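Local coordinates for nickel ABC transporter (Nickel-binding protein) (Bacillus halodurans, PDB 3T66) that probably serves as the extracellular solute-binding component of an ABC transporter, capturing nickel or peptide for uptake across the membrane, at residues F17-S22 and Y478-N483; T33-R38 and F193-D198; G160-E165 and S186-V191. All coordinates share one frame; numbering follows the deposited sequence.

Contact 1: F17-S22 and Y478-N483; sequences FLFNVS and YYMITN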
ATOM      1  N   PHE A  17     -20.377   9.095  -5.926  1.00 49.52           N
ATOM      2  CA  PHE A  17     -19.378   8.139  -5.513  1.00 48.67           C
ATOM      3  C   PHE A  17     -19.465   8.125  -4.023  1.00 48.44           C
ATOM      4  O   PHE A  17     -19.605   9.172  -3.361  1.00 48.03           O
ATOM      5  CB  PHE A  17     -18.005   8.572  -6.010  1.00 48.54           C
ATOM      6  CG  PHE A  17     -16.853   7.862  -5.367  1.00 47.96           C
ATOM      7  CD1 PHE A  17     -16.324   6.720  -5.927  1.00 48.92           C
ATOM      8  CD2 PHE A  17     -16.251   8.362  -4.234  1.00 47.33           C
ATOM      9  CE1 PHE A  17     -15.243   6.083  -5.345  1.00 46.35           C
ATOM     10  CE2 PHE A  17     -15.187   7.721  -3.660  1.00 44.47           C
ATOM     11  CZ  PHE A  17     -14.687   6.592  -4.213  1.00 44.16           C
ATOM     12  N   LEU A  18     -19.439   6.904  -3.518  1.00 48.81           N
ATOM     13  CA  LEU A  18     -19.777   6.620  -2.130  1.00 49.75           C
ATOM     14  C   LEU A  18     -18.646   5.883  -1.450  1.00 50.31           C
ATOM     15  O   LEU A  18     -18.335   4.717  -1.771  1.00 50.35           O
ATOM     16  CB  LEU A  18     -21.078   5.828  -2.015  1.00 48.86           C
ATOM     17  CG  LEU A  18     -21.507   5.488  -0.575  1.00 49.07           C
ATOM     18  CD1 LEU A  18     -21.492   6.693   0.465  1.00 47.02           C
ATOM     19  CD2 LEU A  18     -22.852   4.724  -0.584  1.00 47.32           C
ATOM     20  N   PHE A  19     -18.028   6.589  -0.522  1.00 50.79           N
ATOM     21  CA  PHE A  19     -16.721   6.197  -0.108  1.00 51.77           C
ATOM     22  C   PHE A  19     -16.694   5.491   1.244  1.00 53.09           C
ATOM     23  O   PHE A  19     -17.639   5.488   2.020  1.00 53.67           O
ATOM     24  CB  PHE A  19     -15.738   7.376  -0.165  1.00 50.96           C
ATOM     25  CG  PHE A  19     -14.336   6.986   0.142  1.00 48.64           C
ATOM     26  CD1 PHE A  19     -13.684   6.023  -0.618  1.00 49.00           C
ATOM     27  CD2 PHE A  19     -13.662   7.553   1.203  1.00 47.93           C
ATOM     28  CE1 PHE A  19     -12.350   5.645  -0.328  1.00 47.18           C
ATOM     29  CE2 PHE A  19     -12.340   7.190   1.509  1.00 44.81           C
ATOM     30  CZ  PHE A  19     -11.695   6.237   0.749  1.00 45.71           C
ATOM     31  N   ASN A  20     -15.554   4.889   1.478  1.00 54.01           N
ATOM     32  CA  ASN A  20     -15.269   3.965   2.535  1.00 54.81           C
ATOM     33  C   ASN A  20     -15.365   4.532   3.955  1.00 54.77           C
ATOM     34  O   ASN A  20     -15.761   3.840   4.881  1.00 54.66           O
ATOM     35  CB  ASN A  20     -13.802   3.588   2.268  1.00 55.50           C
ATOM     36  CG  ASN A  20     -13.495   2.230   2.644  1.00 56.04           C
ATOM     37  OD1 ASN A  20     -14.374   1.507   3.079  1.00 59.88           O
ATOM     38  ND2 ASN A  20     -12.245   1.836   2.487  1.00 58.71           N
ATOM     39  N   VAL A  21     -14.980   5.806   4.083  1.00 54.74           N
ATOM     40  CA  VAL A  21     -14.412   6.413   5.287  1.00 54.26           C
ATOM     41  C   VAL A  21     -14.829   7.882   5.329  1.00 54.38           C
ATOM     42  O   VAL A  21     -14.958   8.529   4.285  1.00 54.28           O
ATOM     43  CB  VAL A  21     -12.868   6.370   5.187  1.00 54.50           C
ATOM     44  CG1 VAL A  21     -12.201   7.123   6.329  1.00 54.24           C
ATOM     45  CG2 VAL A  21     -12.357   4.909   5.070  1.00 54.97           C
ATOM     46  N   SER A  22     -15.019   8.420   6.531  1.00 54.49           N
ATOM     47  CA  SER A  22     -15.611   9.751   6.701  1.00 54.30           C
ATOM     48  C   SER A  22     -14.549  10.692   7.217  1.00 54.47           C
ATOM     49  O   SER A  22     -13.447  10.268   7.563  1.00 55.17           O
ATOM     50  CB  SER A  22     -16.841   9.700   7.655  1.00 53.82           C
ATOM     51  N   TYR A 478      -4.902   5.960  -4.173  1.00 48.80           N
ATOM     52  CA  TYR A 478      -4.900   7.380  -3.949  1.00 48.18           C
ATOM     53  C   TYR A 478      -5.799   8.012  -4.954  1.00 48.06           C
ATOM     54  O   TYR A 478      -6.245   9.124  -4.772  1.00 48.71           O
ATOM     55  CB  TYR A 478      -3.519   7.964  -4.122  1.00 47.99           C
ATOM     56  CG  TYR A 478      -2.529   7.462  -3.115  1.00 48.23           C
ATOM     57  CD1 TYR A 478      -2.943   6.973  -1.882  1.00 44.89           C
ATOM     58  CD2 TYR A 478      -1.151   7.488  -3.394  1.00 48.15           C
ATOM     59  CE1 TYR A 478      -2.018   6.502  -0.961  1.00 45.21           C
ATOM     60  CE2 TYR A 478      -0.211   7.019  -2.468  1.00 47.06           C
ATOM     61  CZ  TYR A 478      -0.651   6.533  -1.250  1.00 46.50           C
ATOM     62  OH  TYR A 478       0.278   6.073  -0.328  1.00 46.88           O
ATOM     63  N   TYR A 479      -6.089   7.297  -6.021  1.00 47.48           N
ATOM     64  CA  TYR A 479      -6.750   7.922  -7.129  1.00 46.83           C
ATOM     65  C   TYR A 479      -8.075   7.284  -7.397  1.00 46.54           C
ATOM     66  O   TYR A 479      -8.174   6.079  -7.593  1.00 47.07           O
ATOM     67  CB  TYR A 479      -5.859   7.893  -8.354  1.00 46.44           C
ATOM     68  CG  TYR A 479      -4.495   8.329  -8.014  1.00 46.78           C
ATOM     69  CD1 TYR A 479      -4.257   9.611  -7.599  1.00 49.23           C
ATOM     70  CD2 TYR A 479      -3.443   7.453  -8.043  1.00 48.51           C
ATOM     71  CE1 TYR A 479      -2.987  10.026  -7.255  1.00 49.39           C
ATOM     72  CE2 TYR A 479      -2.165   7.868  -7.688  1.00 50.34           C
ATOM     73  CZ  TYR A 479      -1.964   9.152  -7.301  1.00 49.74           C
ATOM     74  OH  TYR A 479      -0.722   9.573  -6.934  1.00 55.75           O
ATOM     75  N   MET A 480      -9.108   8.119  -7.383  1.00 46.28           N
ATOM     76  CA  MET A 480     -10.458   7.655  -7.567  1.00 44.88           C
ATOM     77  C   MET A 480     -11.177   8.629  -8.439  1.00 44.15           C
ATOM     78  O   MET A 480     -11.475   8.299  -9.573  1.00 44.43           O
ATOM     79  CB  MET A 480     -11.110   7.497  -6.226  1.00 45.30           C
ATOM     80  CG  MET A 480     -10.151   6.816  -5.276  1.00 46.91           C
ATOM     81  SD  MET A 480     -11.019   6.217  -3.878  1.00 53.81           S
ATOM     82  CE  MET A 480      -9.674   5.530  -2.886  1.00 53.78           C
ATOM     83  N   ILE A 481     -11.427   9.847  -7.983  1.00 43.05           N
ATOM     84  CA  ILE A 481     -12.161  10.741  -8.868  1.00 41.88           C
ATOM     85  C   ILE A 481     -11.104  11.456  -9.696  1.00 42.14           C
ATOM     86  O   ILE A 481     -10.126  11.919  -9.123  1.00 42.22           O
ATOM     87  CB  ILE A 481     -13.125  11.723  -8.090  1.00 41.98           C
ATOM     88  CG1 ILE A 481     -14.235  10.991  -7.305  1.00 38.39           C
ATOM     89  CG2 ILE A 481     -13.752  12.734  -9.041  1.00 42.10           C
ATOM     90  CD1 ILE A 481     -15.005   9.972  -8.097  1.00 34.23           C
ATOM     91  N   THR A 482     -11.274  11.488 -11.026  1.00 42.31           N
ATOM     92  CA  THR A 482     -10.256  11.996 -11.994  1.00 42.72           C
ATOM     93  C   THR A 482     -10.909  12.490 -13.273  1.00 43.44           C
ATOM     94  O   THR A 482     -12.015  12.096 -13.595  1.00 45.42           O
ATOM     95  CB  THR A 482      -9.242  10.895 -12.453  1.00 42.39           C
ATOM     96  OG1 THR A 482      -9.832  10.044 -13.444  1.00 42.10           O
ATOM     97  CG2 THR A 482      -8.812  10.023 -11.318  1.00 41.73           C
ATOM     98  N   ASN A 483     -10.207  13.292 -14.055  1.00 44.16           N
ATOM     99  CA  ASN A 483     -10.749  13.819 -15.318  1.00 44.47           C
ATOM    100  C   ASN A 483     -11.202  12.753 -16.310  1.00 45.43           C
ATOM    101  O   ASN A 483     -11.951  13.014 -17.213  1.00 46.23           O
ATOM    102  CB  ASN A 483      -9.749  14.768 -15.985  1.00 43.94           C
ATOM    103  CG  ASN A 483      -8.398  14.105 -16.285  1.00 44.33           C
ATOM    104  OD1 ASN A 483      -8.098  12.987 -15.839  1.00 42.56           O
ATOM    105  ND2 ASN A 483      -7.571  14.806 -17.059  1.00 46.01           N
TER
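Met480 reaches in from the C-terminal loop to lie between Phe17 and Phe19, two aromatic side chains on one face of the strand 14-19. With the chain extended at CG (chi2 -164°) the sulfur reaches the strand, and the next torsion, also extended, carries CE on to Phe19; the side chain crosses both phenylalanines at about a right angle. SD comes within 3.7 Å of Phe17 CZ, while CE goes further along the strand and stops 3.7 Å from Phe19 CE1. The sulfur is 4.9 Å from the centroid of the Phe17 ring and 4.8 Å from that of the Phe19 ring. It approaches both rings obliquely, so one thioether makes two Met-aromatic contacts. Ile481 completes the dense part at the base of Phe17. The tip CD1 sits 3.9 Å from both Phe17 CB and Phe17 CG, and the two side chains run past each other in opposite directions.

No hydrogen bond crosses the contact; all four touching residues are buried and meet through carbon and sulfur alone. The outer ends are looser. Beyond Phe19 the chain turns away through Asn20, Val21 and Ser22, which are partly exposed, and beyond Ile481 the partly exposed Thr482 and Asn483 lead off in the other direction, the latter hydrogen-bonded through ND2 to Gly184 O. Asn20 still folds its CB over one face of the Phe19 ring. This is a hydrophobic core assembled from the two ends of the chain, in which a C-terminal loop packs on an N-terminal strand of a periplasmic-binding-protein fold.

Contact 2: T33-R38 and F193-D198; sequences TYIPVR and FSFNED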
ATOM      1  N   THR A  33      -6.991  11.070   5.403  1.00 66.68           N
ATOM      2  CA  THR A  33      -7.997  10.228   4.792  1.00 65.12           C
ATOM      3  C   THR A  33      -7.812  10.331   3.322  1.00 63.32           C
ATOM      4  O   THR A  33      -8.290   9.540   2.557  1.00 62.57           O
ATOM      5  CB  THR A  33      -9.313  10.775   5.103  1.00 65.51           C
ATOM      6  OG1 THR A  33      -9.119  12.113   5.535  1.00 67.67           O
ATOM      7  CG2 THR A  33      -9.900  10.022   6.212  1.00 65.67           C
ATOM      8  N   TYR A  34      -7.089  11.363   2.970  1.00 61.51           N
ATOM      9  CA  TYR A  34      -6.586  11.616   1.619  1.00 59.80           C
ATOM     10  C   TYR A  34      -7.658  11.985   0.652  1.00 58.42           C
ATOM     11  O   TYR A  34      -7.471  11.916  -0.556  1.00 59.04           O
ATOM     12  CB  TYR A  34      -5.799  10.440   1.066  1.00 59.97           C
ATOM     13  CG  TYR A  34      -4.601  10.042   1.886  1.00 61.19           C
ATOM     14  CD1 TYR A  34      -4.100  10.866   2.893  1.00 61.70           C
ATOM     15  CD2 TYR A  34      -3.959   8.831   1.648  1.00 62.19           C
ATOM     16  CE1 TYR A  34      -2.998  10.486   3.642  1.00 63.71           C
ATOM     17  CE2 TYR A  34      -2.858   8.448   2.383  1.00 63.18           C
ATOM     18  CZ  TYR A  34      -2.370   9.278   3.371  1.00 64.14           C
ATOM     19  OH  TYR A  34      -1.253   8.887   4.082  1.00 65.61           O
ATOM     20  N   ILE A  35      -8.776  12.408   1.205  1.00 56.57           N
ATOM     21  CA  ILE A  35      -9.969  12.640   0.455  1.00 54.60           C
ATOM     22  C   ILE A  35      -9.771  13.778  -0.520  1.00 53.18           C
ATOM     23  O   ILE A  35     -10.217  13.693  -1.652  1.00 53.20           O
ATOM     24  CB  ILE A  35     -11.116  12.862   1.412  1.00 54.61           C
ATOM     25  CG1 ILE A  35     -11.183  11.628   2.363  1.00 55.53           C
ATOM     26  CG2 ILE A  35     -12.387  13.255   0.653  1.00 54.99           C
ATOM     27  CD1 ILE A  35     -12.523  10.807   2.477  1.00 54.31           C
ATOM     28  N   PRO A  36      -9.057  14.827  -0.113  1.00 51.89           N
ATOM     29  CA  PRO A  36      -8.811  15.880  -1.102  1.00 50.86           C
ATOM     30  C   PRO A  36      -8.342  15.350  -2.440  1.00 50.02           C
ATOM     31  O   PRO A  36      -8.933  15.671  -3.482  1.00 50.73           O
ATOM     32  CB  PRO A  36      -7.728  16.704  -0.440  1.00 50.76           C
ATOM     33  CG  PRO A  36      -8.148  16.645   1.027  1.00 51.14           C
ATOM     34  CD  PRO A  36      -8.651  15.244   1.243  1.00 51.41           C
ATOM     35  N   VAL A  37      -7.313  14.519  -2.417  1.00 48.86           N
ATOM     36  CA  VAL A  37      -6.791  13.924  -3.634  1.00 47.44           C
ATOM     37  C   VAL A  37      -7.779  12.917  -4.219  1.00 46.50           C
ATOM     38  O   VAL A  37      -7.954  12.863  -5.453  1.00 45.61           O
ATOM     39  CB  VAL A  37      -5.402  13.297  -3.407  1.00 47.58           C
ATOM     40  CG1 VAL A  37      -4.922  12.511  -4.635  1.00 47.22           C
ATOM     41  CG2 VAL A  37      -4.416  14.375  -3.088  1.00 47.30           C
ATOM     42  N   ARG A  38      -8.437  12.157  -3.348  1.00 45.46           N
ATOM     43  CA  ARG A  38      -9.397  11.145  -3.811  1.00 45.78           C
ATOM     44  C   ARG A  38     -10.600  11.711  -4.581  1.00 45.21           C
ATOM     45  O   ARG A  38     -11.099  11.106  -5.545  1.00 45.46           O
ATOM     46  CB  ARG A  38      -9.819  10.220  -2.682  1.00 45.49           C
ATOM     47  CG  ARG A  38      -8.649   9.355  -2.263  1.00 49.05           C
ATOM     48  CD  ARG A  38      -8.938   8.466  -1.071  1.00 52.53           C
ATOM     49  NE  ARG A  38      -7.695   7.952  -0.492  1.00 54.65           N
ATOM     50  CZ  ARG A  38      -7.576   6.790   0.143  1.00 54.54           C
ATOM     51  NH1 ARG A  38      -8.611   5.992   0.258  1.00 55.39           N
ATOM     52  NH2 ARG A  38      -6.411   6.408   0.629  1.00 53.43           N
ATOM     53  N   PHE A 193     -19.367  13.288  -3.730  1.00 53.14           N
ATOM     54  CA  PHE A 193     -18.433  12.385  -3.049  1.00 54.23           C
ATOM     55  C   PHE A 193     -18.894  12.287  -1.624  1.00 54.50           C
ATOM     56  O   PHE A 193     -18.753  13.250  -0.879  1.00 54.79           O
ATOM     57  CB  PHE A 193     -17.003  12.989  -3.066  1.00 53.96           C
ATOM     58  CG  PHE A 193     -15.918  12.038  -2.636  1.00 52.05           C
ATOM     59  CD1 PHE A 193     -15.775  11.662  -1.308  1.00 52.41           C
ATOM     60  CD2 PHE A 193     -15.004  11.565  -3.554  1.00 51.26           C
ATOM     61  CE1 PHE A 193     -14.743  10.790  -0.912  1.00 52.09           C
ATOM     62  CE2 PHE A 193     -13.973  10.697  -3.175  1.00 50.02           C
ATOM     63  CZ  PHE A 193     -13.849  10.309  -1.853  1.00 50.30           C
ATOM     64  N   SER A 194     -19.419  11.145  -1.233  1.00 55.15           N
ATOM     65  CA  SER A 194     -19.995  11.051   0.092  1.00 56.50           C
ATOM     66  C   SER A 194     -19.523   9.793   0.786  1.00 57.63           C
ATOM     67  O   SER A 194     -19.039   8.855   0.123  1.00 58.26           O
ATOM     68  CB  SER A 194     -21.513  11.012  -0.017  1.00 55.99           C
ATOM     69  OG  SER A 194     -21.843   9.865  -0.733  1.00 54.36           O
ATOM     70  N   PHE A 195     -19.702   9.766   2.111  1.00 58.16           N
ATOM     71  CA  PHE A 195     -19.145   8.714   2.967  1.00 58.39           C
ATOM     72  C   PHE A 195     -20.176   7.938   3.744  1.00 59.55           C
ATOM     73  O   PHE A 195     -21.111   8.503   4.308  1.00 60.27           O
ATOM     74  CB  PHE A 195     -18.245   9.304   4.030  1.00 57.34           C
ATOM     75  CG  PHE A 195     -17.761  10.674   3.737  1.00 55.61           C
ATOM     76  CD1 PHE A 195     -16.978  10.931   2.631  1.00 54.35           C
ATOM     77  CD2 PHE A 195     -18.027  11.699   4.612  1.00 54.07           C
ATOM     78  CE1 PHE A 195     -16.505  12.187   2.398  1.00 53.87           C
ATOM     79  CE2 PHE A 195     -17.540  12.964   4.390  1.00 53.61           C
ATOM     80  CZ  PHE A 195     -16.781  13.213   3.285  1.00 52.95           C
ATOM     81  N   ASN A 196     -19.956   6.642   3.836  1.00 60.46           N
ATOM     82  CA  ASN A 196     -20.720   5.818   4.719  1.00 61.43           C
ATOM     83  C   ASN A 196     -19.912   4.640   5.221  1.00 62.16           C
ATOM     84  O   ASN A 196     -19.528   3.763   4.435  1.00 61.24           O
ATOM     85  CB  ASN A 196     -21.954   5.309   4.014  1.00 61.86           C
ATOM     86  CG  ASN A 196     -22.881   4.596   4.957  1.00 62.89           C
ATOM     87  OD1 ASN A 196     -23.813   5.192   5.478  1.00 63.18           O
ATOM     88  ND2 ASN A 196     -22.601   3.318   5.222  1.00 64.39           N
ATOM     89  N   GLU A 197     -19.692   4.606   6.539  1.00 63.79           N
ATOM     90  CA  GLU A 197     -18.810   3.593   7.149  1.00 65.31           C
ATOM     91  C   GLU A 197     -19.367   2.156   7.190  1.00 65.72           C
ATOM     92  O   GLU A 197     -18.648   1.245   7.530  1.00 66.41           O
ATOM     93  CB  GLU A 197     -18.205   4.076   8.489  1.00 65.51           C
ATOM     94  CG  GLU A 197     -17.485   5.497   8.397  1.00 69.12           C
ATOM     95  CD  GLU A 197     -16.326   5.755   9.420  1.00 74.49           C
ATOM     96  OE1 GLU A 197     -15.986   4.869  10.241  1.00 77.38           O
ATOM     97  OE2 GLU A 197     -15.726   6.863   9.404  1.00 76.14           O
ATOM     98  N   ASP A 198     -20.610   1.937   6.771  1.00 66.20           N
ATOM     99  CA  ASP A 198     -21.185   0.605   6.797  1.00 66.74           C
ATOM    100  C   ASP A 198     -21.201  -0.071   5.437  1.00 66.77           C
ATOM    101  O   ASP A 198     -21.852   0.386   4.489  1.00 66.53           O
ATOM    102  CB  ASP A 198     -22.606   0.640   7.372  1.00 67.89           C
ATOM    103  CG  ASP A 198     -23.245  -0.771   7.486  1.00 70.14           C
ATOM    104  OD1 ASP A 198     -23.389  -1.249   8.646  1.00 73.48           O
ATOM    105  OD2 ASP A 198     -23.581  -1.398   6.435  1.00 68.99           O
TER
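A buried, almost wholly apolar contact sets Ile35 and Arg38, on the single-turn helix 35-38, against Phe193 and Phe195 at the end of strand 190-195; the helix thereby lies on one face of the sheet. Phe193 is the hub. With CG anti to the backbone N (chi1 -169°), its ring stands out from the strand, and the far end of the ring meets the helix. On one flank, Ile35 CG2 lies 3.8 Å from Phe193 CE1. On the other, Phe193 CE2 approaches the backbone at Arg38 O (3.7 Å). The apex between them, Phe193 CZ, touches both residues, at 4.1 Å from Ile35 CG2 and from Arg38 CB.

The other branch of Ile35 serves two rings: CD1 touches Phe193 CE1 at 4.1 Å and Phe195 CE1 at 4.2 Å. Phe195 follows Phe193 by two residues and so projects from the same face of the strand, placing its CE1 at the edge of the Phe193 ring, in plane. Ser194, between them, points to the other side, where OG is hydrogen-bonded to His16 NE2. This alternation is the ordinary one of a beta strand whose one face is covered by a helix, here strand 190-195 lying between 14-19, its parallel neighbour, and 172-177, its antiparallel one.

Arg38 contributes only its backbone and CB. Its extended chain leads the guanidinium away from Phe193 and Phe195, toward Phe19 of strand 14-19, and Thr33 O lies over one face of that group, toward the rim. The turn itself is closed by the hydrogen bond from Arg38 N to Tyr34 O (3.0 Å), Tyr34 being the N-cap residue. At the far end of 193-198, Asp198 caps the following helix, OD2 accepting from the backbone N of Ser200 and Ala201.

Contact 3: G160-E165 and S186-V191; sequences GPFALE and SKLDSV
Phe162 dominates this contact, its ring filling the space between the start of strand 162-168 and the segment 186-191. CG is anti to the carbonyl carbon (chi1 -66°), a torsion that turns the ring toward segment 186-191, where CZ meets Ser186, Leu188 and Val191. Val191 comes over one face: its CG2 is 4.2 Å from the ring centroid and 14° off the normal, a CH-pi contact placed somewhat toward the rim. Ser186 meets the end of the ring obliquely, with CB 3.5 Å from Phe162 CZ and OG also beside that carbon. Leu188 adds CD1 at 4.0 Å from Phe162 CZ.

The hydroxyl of Ser186 is oriented by its own segment. OG accepts from Leu188 N (3.2 Å, 156° at the hydrogen), forming an ST turn that folds Ser186 and Leu188 to the same end of the ring. No hydrogen bond joins the two segments.

Strand 172-177 runs between the two, antiparallel to each, and Leu175 on it touches both Phe162 and Val191. The arrangement is that of an antiparallel beta meander: Phe162 and Val191, from the two outer strands of the three, meet across the central one, with the connecting loop adding Ser186 and Leu188.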
ATOM      1  N   GLY A 160      -6.714  20.204  -8.712  1.00 42.82           N
ATOM      2  CA  GLY A 160      -7.532  19.127  -9.285  1.00 42.08           C
ATOM      3  C   GLY A 160      -8.528  19.571 -10.350  1.00 41.93           C
ATOM      4  O   GLY A 160      -8.929  20.742 -10.433  1.00 41.79           O
ATOM      5  N   PRO A 161      -8.950  18.624 -11.165  1.00 41.41           N
ATOM      6  CA  PRO A 161     -10.066  18.740 -12.067  1.00 41.10           C
ATOM      7  C   PRO A 161     -11.421  19.009 -11.361  1.00 40.86           C
ATOM      8  O   PRO A 161     -12.425  19.233 -12.047  1.00 41.59           O
ATOM      9  CB  PRO A 161     -10.131  17.333 -12.656  1.00 41.15           C
ATOM     10  CG  PRO A 161      -9.756  16.473 -11.507  1.00 39.98           C
ATOM     11  CD  PRO A 161      -8.526  17.227 -11.036  1.00 41.08           C
ATOM     12  N   PHE A 162     -11.506  18.951 -10.040  1.00 40.11           N
ATOM     13  CA  PHE A 162     -12.810  19.310  -9.427  1.00 40.76           C
ATOM     14  C   PHE A 162     -12.640  20.305  -8.352  1.00 42.01           C
ATOM     15  O   PHE A 162     -11.863  20.110  -7.432  1.00 43.16           O
ATOM     16  CB  PHE A 162     -13.646  18.098  -8.945  1.00 39.10           C
ATOM     17  CG  PHE A 162     -14.083  17.269 -10.052  1.00 36.80           C
ATOM     18  CD1 PHE A 162     -15.116  17.674 -10.846  1.00 39.05           C
ATOM     19  CD2 PHE A 162     -13.375  16.166 -10.411  1.00 37.21           C
ATOM     20  CE1 PHE A 162     -15.476  16.954 -11.959  1.00 40.51           C
ATOM     21  CE2 PHE A 162     -13.715  15.419 -11.527  1.00 40.06           C
ATOM     22  CZ  PHE A 162     -14.761  15.812 -12.306  1.00 41.66           C
ATOM     23  N   ALA A 163     -13.339  21.403  -8.467  1.00 43.15           N
ATOM     24  CA  ALA A 163     -13.278  22.327  -7.383  1.00 45.22           C
ATOM     25  C   ALA A 163     -14.419  22.038  -6.393  1.00 46.62           C
ATOM     26  O   ALA A 163     -15.448  21.452  -6.729  1.00 45.97           O
ATOM     27  CB  ALA A 163     -13.303  23.757  -7.874  1.00 44.52           C
ATOM     28  N   LEU A 164     -14.199  22.478  -5.158  1.00 48.75           N
ATOM     29  CA  LEU A 164     -15.102  22.218  -4.075  1.00 50.02           C
ATOM     30  C   LEU A 164     -16.258  23.198  -4.127  1.00 50.44           C
ATOM     31  O   LEU A 164     -16.042  24.383  -4.215  1.00 50.53           O
ATOM     32  CB  LEU A 164     -14.323  22.344  -2.779  1.00 49.86           C
ATOM     33  CG  LEU A 164     -15.102  22.102  -1.501  1.00 51.34           C
ATOM     34  CD1 LEU A 164     -15.775  20.750  -1.487  1.00 51.64           C
ATOM     35  CD2 LEU A 164     -14.042  22.177  -0.434  1.00 54.77           C
ATOM     36  N   GLU A 165     -17.484  22.698  -4.087  1.00 51.41           N
ATOM     37  CA  GLU A 165     -18.641  23.575  -4.139  1.00 52.39           C
ATOM     38  C   GLU A 165     -19.157  23.822  -2.737  1.00 52.42           C
ATOM     39  O   GLU A 165     -19.468  24.954  -2.410  1.00 51.77           O
ATOM     40  CB  GLU A 165     -19.760  22.973  -4.997  1.00 52.34           C
ATOM     41  CG  GLU A 165     -20.792  23.981  -5.472  1.00 55.87           C
ATOM     42  CD  GLU A 165     -22.222  23.438  -5.421  1.00 60.56           C
ATOM     43  OE1 GLU A 165     -22.807  23.350  -4.308  1.00 60.67           O
ATOM     44  OE2 GLU A 165     -22.767  23.111  -6.505  1.00 62.97           O
ATOM     45  N   SER A 186     -12.665  17.663 -17.198  1.00 45.79           N
ATOM     46  CA  SER A 186     -13.569  16.535 -17.096  1.00 46.72           C
ATOM     47  C   SER A 186     -14.669  16.739 -18.075  1.00 47.11           C
ATOM     48  O   SER A 186     -14.916  17.853 -18.427  1.00 48.54           O
ATOM     49  CB  SER A 186     -14.191  16.551 -15.713  1.00 46.52           C
ATOM     50  OG  SER A 186     -14.778  15.292 -15.429  1.00 49.63           O
ATOM     51  N   LYS A 187     -15.356  15.704 -18.520  1.00 47.85           N
ATOM     52  CA  LYS A 187     -16.610  15.960 -19.239  1.00 48.86           C
ATOM     53  C   LYS A 187     -17.787  15.931 -18.295  1.00 49.42           C
ATOM     54  O   LYS A 187     -18.919  16.170 -18.689  1.00 50.67           O
ATOM     55  CB  LYS A 187     -16.840  14.976 -20.357  1.00 48.87           C
ATOM     56  CG  LYS A 187     -15.831  15.115 -21.434  1.00 51.07           C
ATOM     57  CD  LYS A 187     -16.218  14.247 -22.567  1.00 55.75           C
ATOM     58  CE  LYS A 187     -15.042  14.136 -23.479  1.00 60.35           C
ATOM     59  NZ  LYS A 187     -15.428  13.642 -24.838  1.00 65.34           N
ATOM     60  N   LEU A 188     -17.503  15.623 -17.055  1.00 49.55           N
ATOM     61  CA  LEU A 188     -18.498  15.516 -16.048  1.00 49.31           C
ATOM     62  C   LEU A 188     -18.980  16.848 -15.642  1.00 50.02           C
ATOM     63  O   LEU A 188     -18.212  17.722 -15.400  1.00 50.43           O
ATOM     64  CB  LEU A 188     -17.865  14.921 -14.843  1.00 48.82           C
ATOM     65  CG  LEU A 188     -17.787  13.433 -14.815  1.00 49.55           C
ATOM     66  CD1 LEU A 188     -17.398  13.092 -13.449  1.00 48.60           C
ATOM     67  CD2 LEU A 188     -19.106  12.889 -15.119  1.00 50.36           C
ATOM     68  N   ASP A 189     -20.277  17.030 -15.603  1.00 51.00           N
ATOM     69  CA  ASP A 189     -20.803  18.250 -15.096  1.00 50.59           C
ATOM     70  C   ASP A 189     -20.549  18.405 -13.585  1.00 49.72           C
ATOM     71  O   ASP A 189     -20.180  19.451 -13.146  1.00 49.69           O
ATOM     72  CB  ASP A 189     -22.230  18.487 -15.630  1.00 50.78           C
ATOM     73  CG  ASP A 189     -22.256  18.843 -17.145  1.00 55.53           C
ATOM     74  OD1 ASP A 189     -21.550  19.749 -17.543  1.00 57.59           O
ATOM     75  OD2 ASP A 189     -22.970  18.253 -17.965  1.00 61.01           O
ATOM     76  N   SER A 190     -20.706  17.349 -12.794  1.00 49.92           N
ATOM     77  CA  SER A 190     -20.463  17.414 -11.339  1.00 49.83           C
ATOM     78  C   SER A 190     -20.289  16.082 -10.589  1.00 49.74           C
ATOM     79  O   SER A 190     -20.697  15.070 -11.066  1.00 49.97           O
ATOM     80  CB  SER A 190     -21.599  18.151 -10.692  1.00 49.83           C
ATOM     81  OG  SER A 190     -22.675  17.271 -10.531  1.00 49.62           O
ATOM     82  N   VAL A 191     -19.724  16.087  -9.388  1.00 49.90           N
ATOM     83  CA  VAL A 191     -19.602  14.841  -8.587  1.00 49.64           C
ATOM     84  C   VAL A 191     -20.022  15.080  -7.161  1.00 50.47           C
ATOM     85  O   VAL A 191     -19.578  16.059  -6.524  1.00 49.60           O
ATOM     86  CB  VAL A 191     -18.138  14.334  -8.438  1.00 49.52           C
ATOM     87  CG1 VAL A 191     -18.061  13.109  -7.546  1.00 47.09           C
ATOM     88  CG2 VAL A 191     -17.519  14.058  -9.762  1.00 49.31           C
TER

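Contacts 1 and 2 are nearly continuous, their centres about 6 Å apart. Probable backbone hydrogen bonds join them: Phe19 N to Ser194 O (2.6 Å) between the parallel strands, and Ile481 N to Arg38 O (2.8 Å) from the C-terminal loop to the helix. Contact 3 lies about 13 Å from contact 1, centre to centre, and Ile481 bridges them, its CG2 resting 3.7 Å from Phe162 CE2. Contacts 2 and 3, about 15 Å apart between centres, use successive parts of strand 190-195. In contact 3 the Ser186 side chain is about 8 Å from that of Asp179, a calcium-binding residue in a crystal structure of this protein, though without the ion in this chain. A bound calcium ion lies about 11 Å from Ser186.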